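Local coordinates for protein TIR domain-containing adapter molecule 1 (Homo sapiens, PDB 4BSX) that acts as an adaptor in Toll-like receptor signalling, probably leading to interferon-beta induction, and is represented here by its N-terminal helical domain, at residues Val99-His104 with Arg144-Trp149; Pro12-Ile17 with His104-Glu109; Gln43-Ala48 with Asp70-Leu75; Glu123-Leu128 with His134-Leu139. The protein carries 2 engineered substitutions. All blocks are in the same frame, centred on the assembly; numbering follows the deposited sequence.

Contact 1 of 4, residues Val99-His104 with Arg144-Trp149; sequences VARLYH and RNRCGW
The imidazole of His-104 carries the guanidinium arm of Arg-146 over one face. Arg-146 CD sits above that face, displaced toward the rim, and comes 3.4 Å from His-104 NE2. It makes a CH-pi contact with the ring, 3.5 Å from the centroid and 15° off the ring normal. Glu-108 CG covers the opposite face. Beyond CD, the guanidinium of Arg-146 stacks on the same ring with centres 4.6 Å apart and planes 29° apart. Its NH1 comes 3.5 Å from His-104 CD2. The arginine chain is bent at its second torsion (chi2 -91°), and this bend turns the arm across the imidazole. The pair joins helix 96-108 to the last turn of helix 136-147 in this all-helical domain, which resembles IFIT proteins. That helix ends at Cys-147, and Gly-148 just after it leaves the helical path with positive phi. Arg-101 flanks the stack, with CG 4.2 Å from Arg-146 NH1. The two arginines carry like charges, and Glu-142 answers both: it forms a salt bridge with Arg-101 and a long, weak ion pair with Arg-146. A water accepts a weak bond from Arg-146 NH1 and donates to Arg-101 O at 3.0 Å. His-104 ND1 is buried with no partner, and a cationic neighbour over the ring would probably favour a neutral imidazole. An alanine in place of His-104 removes the flat platform, and the guanidinium of Arg-146 would probably be freer to turn. Tyr-121 of helix 114-130 also packs against Arg-146.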
loop_
_atom_site.group_PDB
_atom_site.type_symbol
_atom_site.label_atom_id
_atom_site.label_comp_id
_atom_site.label_asym_id
_atom_site.label_seq_id
_atom_site.Cartn_x
_atom_site.Cartn_y
_atom_site.Cartn_z
ATOM N N VAL A 99 -4.172 1.124 1.408
ATOM C CA VAL A 99 -4.290 1.688 0.069
ATOM C C VAL A 99 -4.070 3.215 0.095
ATOM O O VAL A 99 -3.295 3.729 -0.716
ATOM C CB VAL A 99 -5.597 1.242 -0.635
ATOM C CG1 VAL A 99 -5.905 2.107 -1.865
ATOM C CG2 VAL A 99 -5.501 -0.237 -1.042
ATOM N N ALA A 100 -4.722 3.940 1.007
ATOM C CA ALA A 100 -4.427 5.382 1.206
ATOM C C ALA A 100 -2.899 5.715 1.362
ATOM O O ALA A 100 -2.372 6.669 0.776
ATOM C CB ALA A 100 -5.193 5.888 2.437
ATOM N N ARG A 101 -2.214 4.916 2.178
ATOM C CA ARG A 101 -0.812 5.095 2.446
ATOM C C ARG A 101 0.032 4.868 1.137
ATOM O O ARG A 101 0.900 5.677 0.750
ATOM C CB ARG A 101 -0.438 4.141 3.567
ATOM C CG ARG A 101 -0.761 4.709 4.950
ATOM C CD ARG A 101 -0.380 3.792 6.130
ATOM N NE ARG A 101 -0.665 4.488 7.394
ATOM C CZ ARG A 101 -0.440 3.989 8.607
ATOM N NH1 ARG A 101 0.086 2.778 8.738
ATOM N NH2 ARG A 101 -0.744 4.705 9.698
ATOM N N LEU A 102 -0.261 3.773 0.455
ATOM C CA LEU A 102 0.285 3.498 -0.841
ATOM C C LEU A 102 0.038 4.652 -1.819
ATOM O O LEU A 102 0.951 5.098 -2.496
ATOM C CB LEU A 102 -0.279 2.195 -1.375
ATOM C CG LEU A 102 0.129 0.937 -0.598
ATOM C CD1 LEU A 102 -0.480 -0.260 -1.305
ATOM C CD2 LEU A 102 1.657 0.784 -0.451
ATOM N N TYR A 103 -1.179 5.165 -1.880
ATOM C CA TYR A 103 -1.447 6.218 -2.834
ATOM C C TYR A 103 -0.766 7.495 -2.448
ATOM O O TYR A 103 -0.456 8.334 -3.322
ATOM C CB TYR A 103 -2.924 6.429 -3.046
ATOM C CG TYR A 103 -3.448 5.612 -4.218
ATOM C CD1 TYR A 103 -3.638 4.253 -4.088
ATOM C CD2 TYR A 103 -3.700 6.189 -5.444
ATOM C CE1 TYR A 103 -4.088 3.498 -5.111
ATOM C CE2 TYR A 103 -4.163 5.420 -6.501
ATOM C CZ TYR A 103 -4.355 4.073 -6.322
ATOM O OH TYR A 103 -4.817 3.267 -7.338
ATOM N N HIS A 104 -0.513 7.661 -1.148
ATOM C CA HIS A 104 0.202 8.830 -0.748
ATOM C C HIS A 104 1.626 8.808 -1.342
ATOM O O HIS A 104 2.072 9.794 -1.906
ATOM C CB HIS A 104 0.264 8.940 0.758
ATOM C CG HIS A 104 1.246 9.948 1.215
ATOM N ND1 HIS A 104 1.099 11.293 0.944
ATOM C CD2 HIS A 104 2.418 9.816 1.878
ATOM C CE1 HIS A 104 2.123 11.952 1.456
ATOM N NE2 HIS A 104 2.942 11.079 2.025
ATOM N N ARG A 144 -5.587 14.341 7.306
ATOM C CA ARG A 144 -5.585 15.801 7.243
ATOM C C ARG A 144 -4.185 16.291 6.897
ATOM O O ARG A 144 -4.005 17.198 6.084
ATOM C CB ARG A 144 -6.042 16.403 8.569
ATOM C CG ARG A 144 -6.097 17.940 8.607
ATOM C CD ARG A 144 -6.567 18.468 9.981
ATOM N NE ARG A 144 -5.651 18.114 11.075
ATOM C CZ ARG A 144 -4.587 18.834 11.444
ATOM N NH1 ARG A 144 -4.270 19.963 10.815
ATOM N NH2 ARG A 144 -3.820 18.418 12.455
ATOM N N ASN A 145 -3.213 15.650 7.530
ATOM C CA ASN A 145 -1.805 15.961 7.364
ATOM C C ASN A 145 -1.254 15.605 5.989
ATOM O O ASN A 145 -0.428 16.336 5.448
ATOM C CB ASN A 145 -1.011 15.200 8.431
ATOM C CG ASN A 145 0.467 15.477 8.375
ATOM O OD1 ASN A 145 1.208 14.798 7.665
ATOM N ND2 ASN A 145 0.916 16.471 9.155
ATOM N N ARG A 146 -1.680 14.472 5.427
ATOM C CA ARG A 146 -1.121 14.034 4.135
ATOM C C ARG A 146 -1.902 14.643 3.000
ATOM O O ARG A 146 -1.377 14.789 1.910
ATOM C CB ARG A 146 -1.106 12.509 3.959
ATOM C CG ARG A 146 -0.406 11.712 5.095
ATOM C CD ARG A 146 1.080 11.466 4.879
ATOM N NE ARG A 146 1.633 10.506 5.844
ATOM C CZ ARG A 146 1.536 9.171 5.750
ATOM N NH1 ARG A 146 0.889 8.569 4.730
ATOM N NH2 ARG A 146 2.082 8.411 6.702
ATOM N N CYS A 147 -3.149 15.021 3.228
ATOM C CA CYS A 147 -3.944 15.502 2.104
ATOM C C CYS A 147 -3.911 17.010 1.969
ATOM O O CYS A 147 -4.340 17.545 0.940
ATOM C CB CYS A 147 -5.377 14.989 2.187
ATOM S SG CYS A 147 -5.505 13.247 1.768
ATOM N N GLY A 148 -3.381 17.677 3.002
ATOM C CA GLY A 148 -3.157 19.122 2.999
ATOM C C GLY A 148 -4.365 19.934 3.462
ATOM O O GLY A 148 -4.342 21.176 3.447
ATOM N N TRP A 149 -5.420 19.225 3.877
ATOM C CA TRP A 149 -6.699 19.848 4.206
ATOM C C TRP A 149 -7.628 18.845 4.883
ATOM O O TRP A 149 -7.374 17.641 4.844
ATOM C CB TRP A 149 -7.358 20.410 2.935
ATOM C CG TRP A 149 -7.600 19.390 1.829
ATOM C CD1 TRP A 149 -6.664 18.864 0.976
ATOM C CD2 TRP A 149 -8.858 18.806 1.450
ATOM N NE1 TRP A 149 -7.260 17.979 0.096
ATOM C CE2 TRP A 149 -8.603 17.926 0.368
ATOM C CE3 TRP A 149 -10.171 18.937 1.919
ATOM C CZ2 TRP A 149 -9.605 17.195 -0.240
ATOM C CZ3 TRP A 149 -11.169 18.200 1.308
ATOM C CH2 TRP A 149 -10.880 17.342 0.242
HETATM O O HOH W 1 2.027 6.637 3.396
#

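Contact 2 of 4, residues Pro12-Ile17 with His104-Glu109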
loop_
_atom_site.group_PDB
_atom_site.type_symbol
_atom_site.label_atom_id
_atom_site.label_comp_id
_atom_site.label_asym_id
_atom_site.label_seq_id
_atom_site.Cartn_x
_atom_site.Cartn_y
_atom_site.Cartn_z
ATOM N N PRO A 12 -5.250 -3.323 -6.931
ATOM C CA PRO A 12 -4.904 -3.605 -8.341
ATOM C C PRO A 12 -4.540 -2.348 -9.142
ATOM O O PRO A 12 -3.678 -2.402 -10.012
ATOM C CB PRO A 12 -6.197 -4.241 -8.921
ATOM C CG PRO A 12 -6.993 -4.708 -7.748
ATOM C CD PRO A 12 -6.610 -3.805 -6.576
ATOM N N SER A 13 -5.204 -1.231 -8.872
ATOM C CA SER A 13 -4.884 0.003 -9.590
ATOM C C SER A 13 -3.511 0.557 -9.208
ATOM O O SER A 13 -2.848 1.115 -10.040
ATOM C CB SER A 13 -5.929 1.093 -9.387
ATOM O OG SER A 13 -7.076 0.825 -10.164
ATOM N N ALA A 14 -3.118 0.411 -7.944
ATOM C CA ALA A 14 -1.791 0.805 -7.515
ATOM C C ALA A 14 -0.764 -0.056 -8.239
ATOM O O ALA A 14 0.262 0.445 -8.682
ATOM C CB ALA A 14 -1.632 0.662 -6.003
ATOM N N PHE A 15 -1.014 -1.350 -8.366
ATOM C CA PHE A 15 -0.094 -2.205 -9.149
ATOM C C PHE A 15 -0.002 -1.717 -10.650
ATOM O O PHE A 15 1.072 -1.748 -11.319
ATOM C CB PHE A 15 -0.553 -3.660 -9.076
ATOM C CG PHE A 15 -0.004 -4.467 -7.899
ATOM C CD1 PHE A 15 1.322 -4.878 -7.865
ATOM C CD2 PHE A 15 -0.847 -4.891 -6.885
ATOM C CE1 PHE A 15 1.798 -5.670 -6.810
ATOM C CE2 PHE A 15 -0.372 -5.677 -5.818
ATOM C CZ PHE A 15 0.945 -6.071 -5.790
ATOM N N ASP A 16 -1.124 -1.250 -11.190
ATOM C CA ASP A 16 -1.143 -0.772 -12.575
ATOM C C ASP A 16 -0.332 0.504 -12.739
ATOM O O ASP A 16 0.332 0.725 -13.747
ATOM C CB ASP A 16 -2.572 -0.555 -13.071
ATOM C CG ASP A 16 -3.318 -1.884 -13.322
ATOM O OD1 ASP A 16 -2.659 -2.869 -13.699
ATOM O OD2 ASP A 16 -4.547 -1.944 -13.121
ATOM N N ILE A 17 -0.416 1.357 -11.737
ATOM C CA ILE A 17 0.344 2.596 -11.711
ATOM C C ILE A 17 1.847 2.330 -11.733
ATOM O O ILE A 17 2.575 2.989 -12.468
ATOM C CB ILE A 17 -0.026 3.403 -10.509
ATOM C CG1 ILE A 17 -1.431 3.977 -10.720
ATOM C CG2 ILE A 17 0.954 4.559 -10.325
ATOM C CD1 ILE A 17 -2.070 4.503 -9.467
ATOM N N HIS A 104 -0.513 7.661 -1.148
ATOM C CA HIS A 104 0.202 8.830 -0.748
ATOM C C HIS A 104 1.626 8.808 -1.342
ATOM O O HIS A 104 2.072 9.794 -1.906
ATOM C CB HIS A 104 0.264 8.940 0.758
ATOM C CG HIS A 104 1.246 9.948 1.215
ATOM N ND1 HIS A 104 1.099 11.293 0.944
ATOM C CD2 HIS A 104 2.418 9.816 1.878
ATOM C CE1 HIS A 104 2.123 11.952 1.456
ATOM N NE2 HIS A 104 2.942 11.079 2.025
ATOM N N LEU A 105 2.326 7.682 -1.195
ATOM C CA LEU A 105 3.667 7.520 -1.752
ATOM C C LEU A 105 3.627 7.657 -3.272
ATOM O O LEU A 105 4.473 8.363 -3.858
ATOM C CB LEU A 105 4.319 6.182 -1.324
ATOM C CG LEU A 105 4.297 5.982 0.212
ATOM C CD1 LEU A 105 4.747 4.564 0.686
ATOM C CD2 LEU A 105 5.100 7.044 0.880
ATOM N N LEU A 106 2.647 7.025 -3.917
ATOM C CA LEU A 106 2.571 7.120 -5.368
ATOM C C LEU A 106 2.423 8.586 -5.850
ATOM O O LEU A 106 3.088 9.005 -6.815
ATOM C CB LEU A 106 1.452 6.254 -5.906
ATOM C CG LEU A 106 1.624 4.744 -5.748
ATOM C CD1 LEU A 106 0.354 4.054 -6.218
ATOM C CD2 LEU A 106 2.824 4.245 -6.518
ATOM N N ALA A 107 1.566 9.366 -5.184
ATOM C CA ALA A 107 1.388 10.775 -5.550
ATOM C C ALA A 107 2.616 11.642 -5.272
ATOM O O ALA A 107 2.885 12.593 -6.011
ATOM C CB ALA A 107 0.197 11.356 -4.835
ATOM N N GLU A 108 3.347 11.320 -4.207
ATOM C CA GLU A 108 4.592 12.016 -3.861
ATOM C C GLU A 108 5.696 11.728 -4.888
ATOM O O GLU A 108 6.563 12.536 -5.110
ATOM C CB GLU A 108 5.082 11.584 -2.472
ATOM C CG GLU A 108 4.215 12.072 -1.315
ATOM C CD GLU A 108 4.579 13.475 -0.902
ATOM O OE1 GLU A 108 5.659 13.629 -0.276
ATOM O OE2 GLU A 108 3.808 14.420 -1.226
ATOM N N GLU A 109 5.667 10.556 -5.490
ATOM C CA GLU A 109 6.618 10.217 -6.518
ATOM C C GLU A 109 6.111 10.733 -7.842
ATOM O O GLU A 109 6.743 10.538 -8.876
ATOM C CB GLU A 109 6.824 8.699 -6.590
ATOM C CG GLU A 109 7.577 8.129 -5.355
ATOM C CD GLU A 109 8.957 8.750 -5.146
ATOM O OE1 GLU A 109 9.528 9.339 -6.090
ATOM O OE2 GLU A 109 9.484 8.680 -4.033
#
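Leu-106 reaches out from helix 96-108 and meets Ala-14 and Ile-17 with a single methyl, CD1. The contact is plain helix-to-helix packing. It brings helix 11-19, near the start of the domain, against a helix from its later half. Ala-14 and Ile-17 are three residues apart, so they lie on the same side of their helix, about one turn apart. Ala-14 offers CB to Leu-106 CD1 at 3.9 Å. Ile-17 runs obliquely across the leucine rather than alongside it. Its CG1 branch lies anti to the carbonyl carbon (chi1 -72°), and this carries CD1 forward to the leucine. The backbones stay well apart, with Ala-14 CA 8.0 Å from Leu-106 CA, and the leucine side chain spans the gap. Tyr-103, one turn back on helix 96-108, packs on both Ala-14 and Ile-17. Leu-111 and Cys-112 of the following loop touch both Ile-17 and Leu-106. On another side of helix 11-19, Phe-15 points away from this contact and stacks on Trp-80. Two atoms of Ile-17 reach the same leucine methyl: Leu-106 CD1 is 4.1 Å from Ile-17 CD1 and 4.2 Å from Ile-17 CG2.

Contact 3 of 4, residues Gln43-Ala48 with Asp70-Leu75; sequences QDLLHA and DAVARL
Leu-45 packs its two methyls against neighbouring residues of the opposing helix, and this is the close part of the contact. Its CD2 meets Val-72 CG1 at 3.9 Å. Its CD1 lies over the backbone of Ala-73, 4.1 Å from CA and 4.3 Å from CB. The leucine has CG anti to the backbone N (chi1 174°), which brings the fork to helix 71-79. The side chains of Leu-45 and Val-72 cross at about a right angle and touch methyl to methyl. The small side chain of Ala-73 permits a close approach, with Leu-45 CA 6.5 Å from Ala-73 CA. All three residues are buried. Leu-64 of helix 57-65 also touches Leu-45, and Ala-98 of helix 96-108 touches Val-72. The contact therefore ties helix 43-53 to the first turn of helix 71-79 within an all-helical domain with structural similarity to IFIT proteins. The other side is looser and polar. Asp-70 is exposed and its OD2 stays 5.1 Å from Leu-45 CD2. It acts instead as the N-cap of helix 71-79. Its OD2 accepts from Ala-73 N at 2.9 Å, on the anti side of the carboxylate and 30° out of its plane. This holds the helix start in place and satisfies an amide of the first turn. Farther out, Arg-74 lays its guanidinium face against Ala-71 CA, its charge pairs with Glu-90, and its NH1 bonds to Lys-68 O.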
loop_
_atom_site.group_PDB
_atom_site.type_symbol
_atom_site.label_atom_id
_atom_site.label_comp_id
_atom_site.label_asym_id
_atom_site.label_seq_id
_atom_site.Cartn_x
_atom_site.Cartn_y
_atom_site.Cartn_z
ATOM N N GLN A 43 5.812 2.141 3.009
ATOM C CA GLN A 43 7.000 2.063 2.157
ATOM C C GLN A 43 7.415 0.643 1.968
ATOM O O GLN A 43 7.799 0.256 0.871
ATOM C CB GLN A 43 8.202 2.771 2.802
ATOM C CG GLN A 43 8.215 4.270 2.731
ATOM C CD GLN A 43 9.630 4.866 2.787
ATOM O OE1 GLN A 43 9.888 5.925 2.211
ATOM N NE2 GLN A 43 10.546 4.185 3.479
ATOM N N ASP A 44 7.423 -0.105 3.075
ATOM C CA ASP A 44 7.919 -1.479 3.041
ATOM C C ASP A 44 7.020 -2.333 2.127
ATOM O O ASP A 44 7.514 -3.108 1.322
ATOM C CB ASP A 44 8.006 -2.080 4.444
ATOM C CG ASP A 44 9.238 -1.626 5.204
ATOM O OD1 ASP A 44 10.188 -1.131 4.561
ATOM O OD2 ASP A 44 9.257 -1.788 6.443
ATOM N N LEU A 45 5.709 -2.167 2.237
ATOM C CA LEU A 45 4.771 -2.938 1.435
ATOM C C LEU A 45 4.945 -2.491 -0.026
ATOM O O LEU A 45 5.060 -3.329 -0.923
ATOM C CB LEU A 45 3.315 -2.723 1.933
ATOM C CG LEU A 45 2.162 -3.343 1.117
ATOM C CD1 LEU A 45 2.310 -4.847 1.107
ATOM C CD2 LEU A 45 0.740 -2.953 1.627
ATOM N N LEU A 46 5.023 -1.177 -0.257
ATOM C CA LEU A 46 5.268 -0.664 -1.604
ATOM C C LEU A 46 6.608 -1.145 -2.194
ATOM O O LEU A 46 6.730 -1.354 -3.409
ATOM C CB LEU A 46 5.208 0.854 -1.638
ATOM C CG LEU A 46 5.173 1.475 -3.055
ATOM C CD1 LEU A 46 3.986 1.008 -3.876
ATOM C CD2 LEU A 46 5.150 2.990 -2.986
ATOM N N HIS A 47 7.602 -1.332 -1.354
ATOM C CA HIS A 47 8.887 -1.870 -1.826
ATOM C C HIS A 47 8.653 -3.272 -2.400
ATOM O O HIS A 47 9.159 -3.641 -3.473
ATOM C CB HIS A 47 9.881 -1.884 -0.651
ATOM C CG HIS A 47 11.152 -2.617 -0.924
ATOM N ND1 HIS A 47 12.121 -2.140 -1.783
ATOM C CD2 HIS A 47 11.619 -3.789 -0.432
ATOM C CE1 HIS A 47 13.107 -3.017 -1.852
ATOM N NE2 HIS A 47 12.834 -4.018 -1.033
ATOM N N ALA A 48 7.843 -4.044 -1.690
ATOM C CA ALA A 48 7.581 -5.444 -2.078
ATOM C C ALA A 48 6.774 -5.530 -3.376
ATOM O O ALA A 48 7.028 -6.390 -4.236
ATOM C CB ALA A 48 6.847 -6.200 -0.932
ATOM N N ASP A 70 1.423 -8.079 9.448
ATOM C CA ASP A 70 0.454 -7.174 8.848
ATOM C C ASP A 70 -0.483 -7.918 7.874
ATOM O O ASP A 70 -0.023 -8.594 6.932
ATOM C CB ASP A 70 1.153 -6.025 8.124
ATOM C CG ASP A 70 0.167 -5.086 7.444
ATOM O OD1 ASP A 70 -0.509 -4.329 8.165
ATOM O OD2 ASP A 70 0.044 -5.115 6.205
ATOM N N ALA A 71 -1.791 -7.782 8.115
ATOM C CA ALA A 71 -2.806 -8.561 7.422
ATOM C C ALA A 71 -2.830 -8.239 5.942
ATOM O O ALA A 71 -3.033 -9.136 5.110
ATOM C CB ALA A 71 -4.212 -8.318 8.046
ATOM N N VAL A 72 -2.613 -6.966 5.605
ATOM C CA VAL A 72 -2.610 -6.572 4.202
ATOM C C VAL A 72 -1.349 -7.148 3.515
ATOM O O VAL A 72 -1.418 -7.614 2.369
ATOM C CB VAL A 72 -2.720 -5.035 4.025
ATOM C CG1 VAL A 72 -2.659 -4.651 2.548
ATOM C CG2 VAL A 72 -3.994 -4.509 4.641
ATOM N N ALA A 73 -0.213 -7.134 4.208
ATOM C CA ALA A 73 1.006 -7.728 3.638
ATOM C C ALA A 73 0.805 -9.237 3.383
ATOM O O ALA A 73 1.361 -9.793 2.429
ATOM C CB ALA A 73 2.204 -7.500 4.546
ATOM N N ARG A 74 0.013 -9.873 4.244
ATOM C CA ARG A 74 -0.285 -11.290 4.126
ATOM C C ARG A 74 -1.154 -11.567 2.902
ATOM O O ARG A 74 -0.888 -12.505 2.140
ATOM C CB ARG A 74 -0.980 -11.777 5.396
ATOM C CG ARG A 74 -0.047 -11.967 6.555
ATOM C CD ARG A 74 -0.661 -12.882 7.608
ATOM N NE ARG A 74 -1.930 -12.401 8.152
ATOM C CZ ARG A 74 -2.069 -11.562 9.189
ATOM N NH1 ARG A 74 -1.018 -11.037 9.797
ATOM N NH2 ARG A 74 -3.284 -11.212 9.605
ATOM N N LEU A 75 -2.200 -10.751 2.733
ATOM C CA LEU A 75 -3.055 -10.803 1.559
ATOM C C LEU A 75 -2.250 -10.614 0.255
ATOM O O LEU A 75 -2.491 -11.290 -0.740
ATOM C CB LEU A 75 -4.129 -9.727 1.652
ATOM C CG LEU A 75 -5.227 -9.817 0.563
ATOM C CD1 LEU A 75 -6.332 -10.827 0.985
ATOM C CD2 LEU A 75 -5.864 -8.459 0.239
#

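Contact 4 of 4, residues Glu123-Leu128 with His134-Leu139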
loop_
_atom_site.group_PDB
_atom_site.type_symbol
_atom_site.label_atom_id
_atom_site.label_comp_id
_atom_site.label_asym_id
_atom_site.label_seq_id
_atom_site.Cartn_x
_atom_site.Cartn_y
_atom_site.Cartn_z
ATOM N N GLU A 123 -12.229 7.231 1.464
ATOM C CA GLU A 123 -12.779 5.893 1.537
ATOM C C GLU A 123 -12.307 5.197 2.795
ATOM O O GLU A 123 -13.043 4.423 3.385
ATOM C CB GLU A 123 -12.417 5.055 0.277
ATOM C CG GLU A 123 -13.118 5.582 -0.972
ATOM C CD GLU A 123 -12.670 4.903 -2.265
ATOM O OE1 GLU A 123 -11.872 3.944 -2.186
ATOM O OE2 GLU A 123 -13.116 5.329 -3.363
ATOM N N ALA A 124 -11.074 5.440 3.197
ATOM C CA ALA A 124 -10.570 4.788 4.398
ATOM C C ALA A 124 -11.359 5.325 5.567
ATOM O O ALA A 124 -11.635 4.612 6.518
ATOM C CB ALA A 124 -9.093 5.084 4.598
ATOM N N VAL A 125 -11.677 6.616 5.508
ATOM C CA VAL A 125 -12.283 7.283 6.659
ATOM C C VAL A 125 -13.714 6.749 6.760
ATOM O O VAL A 125 -14.153 6.344 7.831
ATOM C CB VAL A 125 -12.216 8.826 6.531
ATOM C CG1 VAL A 125 -13.180 9.494 7.482
ATOM C CG2 VAL A 125 -10.813 9.319 6.794
ATOM N N ARG A 126 -14.388 6.665 5.606
ATOM C CA ARG A 126 -15.700 6.037 5.496
ATOM C C ARG A 126 -15.684 4.619 6.016
ATOM O O ARG A 126 -16.498 4.253 6.828
ATOM C CB ARG A 126 -16.148 6.039 4.047
ATOM C CG ARG A 126 -17.634 5.816 3.834
ATOM C CD ARG A 126 -17.940 5.922 2.364
ATOM N NE ARG A 126 -17.239 7.080 1.816
ATOM C CZ ARG A 126 -16.839 7.192 0.559
ATOM N NH1 ARG A 126 -17.089 6.212 -0.297
ATOM N NH2 ARG A 126 -16.192 8.285 0.164
ATOM N N THR A 127 -14.745 3.815 5.565
ATOM C CA THR A 127 -14.645 2.446 6.043
ATOM C C THR A 127 -14.513 2.353 7.591
ATOM O O THR A 127 -15.308 1.668 8.223
ATOM C CB THR A 127 -13.499 1.740 5.336
ATOM O OG1 THR A 127 -13.804 1.637 3.951
ATOM C CG2 THR A 127 -13.306 0.356 5.879
ATOM N N LEU A 128 -13.549 3.050 8.198
ATOM C CA LEU A 128 -13.366 2.984 9.648
ATOM C C LEU A 128 -14.614 3.510 10.425
ATOM O O LEU A 128 -14.948 3.017 11.479
ATOM C CB LEU A 128 -12.072 3.714 10.078
ATOM C CG LEU A 128 -10.796 2.848 10.087
ATOM C CD1 LEU A 128 -10.377 2.531 8.676
ATOM C CD2 LEU A 128 -9.665 3.479 10.872
ATOM N N HIS A 134 -11.816 2.385 16.733
ATOM C CA HIS A 134 -11.195 3.264 17.747
ATOM C C HIS A 134 -9.958 3.970 17.184
ATOM O O HIS A 134 -9.442 4.880 17.795
ATOM C CB HIS A 134 -10.789 2.510 19.015
ATOM C CG HIS A 134 -9.820 1.401 18.762
ATOM N ND1 HIS A 134 -8.460 1.611 18.640
ATOM C CD2 HIS A 134 -10.015 0.072 18.588
ATOM C CE1 HIS A 134 -7.858 0.459 18.405
ATOM N NE2 HIS A 134 -8.779 -0.490 18.363
ATOM N N ARG A 135 -9.503 3.563 16.008
ATOM C CA ARG A 135 -8.385 4.248 15.393
ATOM C C ARG A 135 -8.879 5.291 14.402
ATOM O O ARG A 135 -8.099 5.833 13.638
ATOM C CB ARG A 135 -7.461 3.251 14.690
ATOM C CG ARG A 135 -6.897 2.150 15.614
ATOM C CD ARG A 135 -5.901 1.271 14.855
ATOM N NE ARG A 135 -4.800 2.061 14.265
ATOM C CZ ARG A 135 -3.793 1.554 13.541
ATOM N NH1 ARG A 135 -3.738 0.247 13.300
ATOM N NH2 ARG A 135 -2.828 2.347 13.050
ATOM N N LEU A 136 -10.169 5.576 14.388
ATOM C CA LEU A 136 -10.667 6.552 13.415
ATOM C C LEU A 136 -10.002 7.920 13.520
ATOM O O LEU A 136 -9.675 8.497 12.483
ATOM C CB LEU A 136 -12.169 6.747 13.529
ATOM C CG LEU A 136 -12.763 7.743 12.519
ATOM C CD1 LEU A 136 -12.591 7.244 11.091
ATOM C CD2 LEU A 136 -14.235 7.951 12.854
ATOM N N GLY A 137 -9.897 8.463 14.742
ATOM C CA GLY A 137 -9.282 9.768 14.966
ATOM C C GLY A 137 -7.847 9.808 14.394
ATOM O O GLY A 137 -7.444 10.735 13.700
ATOM N N GLU A 138 -7.082 8.771 14.719
ATOM C CA GLU A 138 -5.739 8.572 14.192
ATOM C C GLU A 138 -5.668 8.734 12.692
ATOM O O GLU A 138 -4.785 9.442 12.177
ATOM C CB GLU A 138 -5.225 7.176 14.576
ATOM C CG GLU A 138 -3.875 6.878 13.967
ATOM C CD GLU A 138 -3.285 5.606 14.511
ATOM O OE1 GLU A 138 -3.929 5.008 15.383
ATOM O OE2 GLU A 138 -2.180 5.221 14.082
ATOM N N LEU A 139 -6.593 8.062 12.001
ATOM C CA LEU A 139 -6.624 8.045 10.546
ATOM C C LEU A 139 -6.965 9.416 9.977
ATOM O O LEU A 139 -6.358 9.857 8.967
ATOM C CB LEU A 139 -7.639 7.014 10.058
ATOM C CG LEU A 139 -8.023 7.079 8.566
ATOM C CD1 LEU A 139 -6.806 6.878 7.691
ATOM C CD2 LEU A 139 -9.027 6.043 8.274
#
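On the helix that presses Leu-128 and Val-125 against Leu-139, Glu-123 O accepts two bonds. Thr-127 N reaches it at 2.8 Å and Thr-127 OG1 at 2.9 Å, from opposite faces of the carbonyl plane. The contact itself is apolar. Helices 114-130 and 136-147 form an antiparallel helical hairpin across a short turn. Leu-139 CD2 is packed by several groups: it lies 3.7 Å from Leu-128 CD2 and 3.8 Å from Ala-124 CB. The CG of the same leucine, anti to the backbone N (chi1 167°), meets Val-125 CG2 at 4.0 Å. Nearer the turn, Leu-136 CD1 touches Leu-128 CB at 3.7 Å, and lies as far from Val-125 O. Replacing Leu-128 by an alanine removes the branch, and would probably open a gap beside Leu-139 CD2. Near the start of helix 136-147, Arg-135 grips Glu-138 side-on in a salt bridge: NE bonds OE1 at 3.3 Å and NH2 bonds OE2 at 3.1 Å, both from above the carboxylate plane. Trp-97 of helix 96-108 also touches Arg-135 and Leu-139. The hairpin is thus closed by aliphatic packing, while the polar pairs Thr-127 with Glu-123 and Arg-135 with Glu-138 bond within their own segments.

Overall arrangement
Contacts 2 and 3 are buried and purely apolar between their segments. Contacts 1 and 4 are partly buried and lie farther from the chain centre. Helix 96-108 serves both contact 1 and contact 2, which share His-104 and touch through Tyr-103. It also packs on contact 3, where Leu-102 and Leu-105 meet Leu-46. Helix 136-147 takes part in contacts 1 and 4 at its two ends: the end near its start packs aliphatic groups in contact 4, and its last turn brings an arginine onto an imidazole in contact 1. Contact 4 is nested in the loop that contact 1 closes, and contact 3 in that of contact 2.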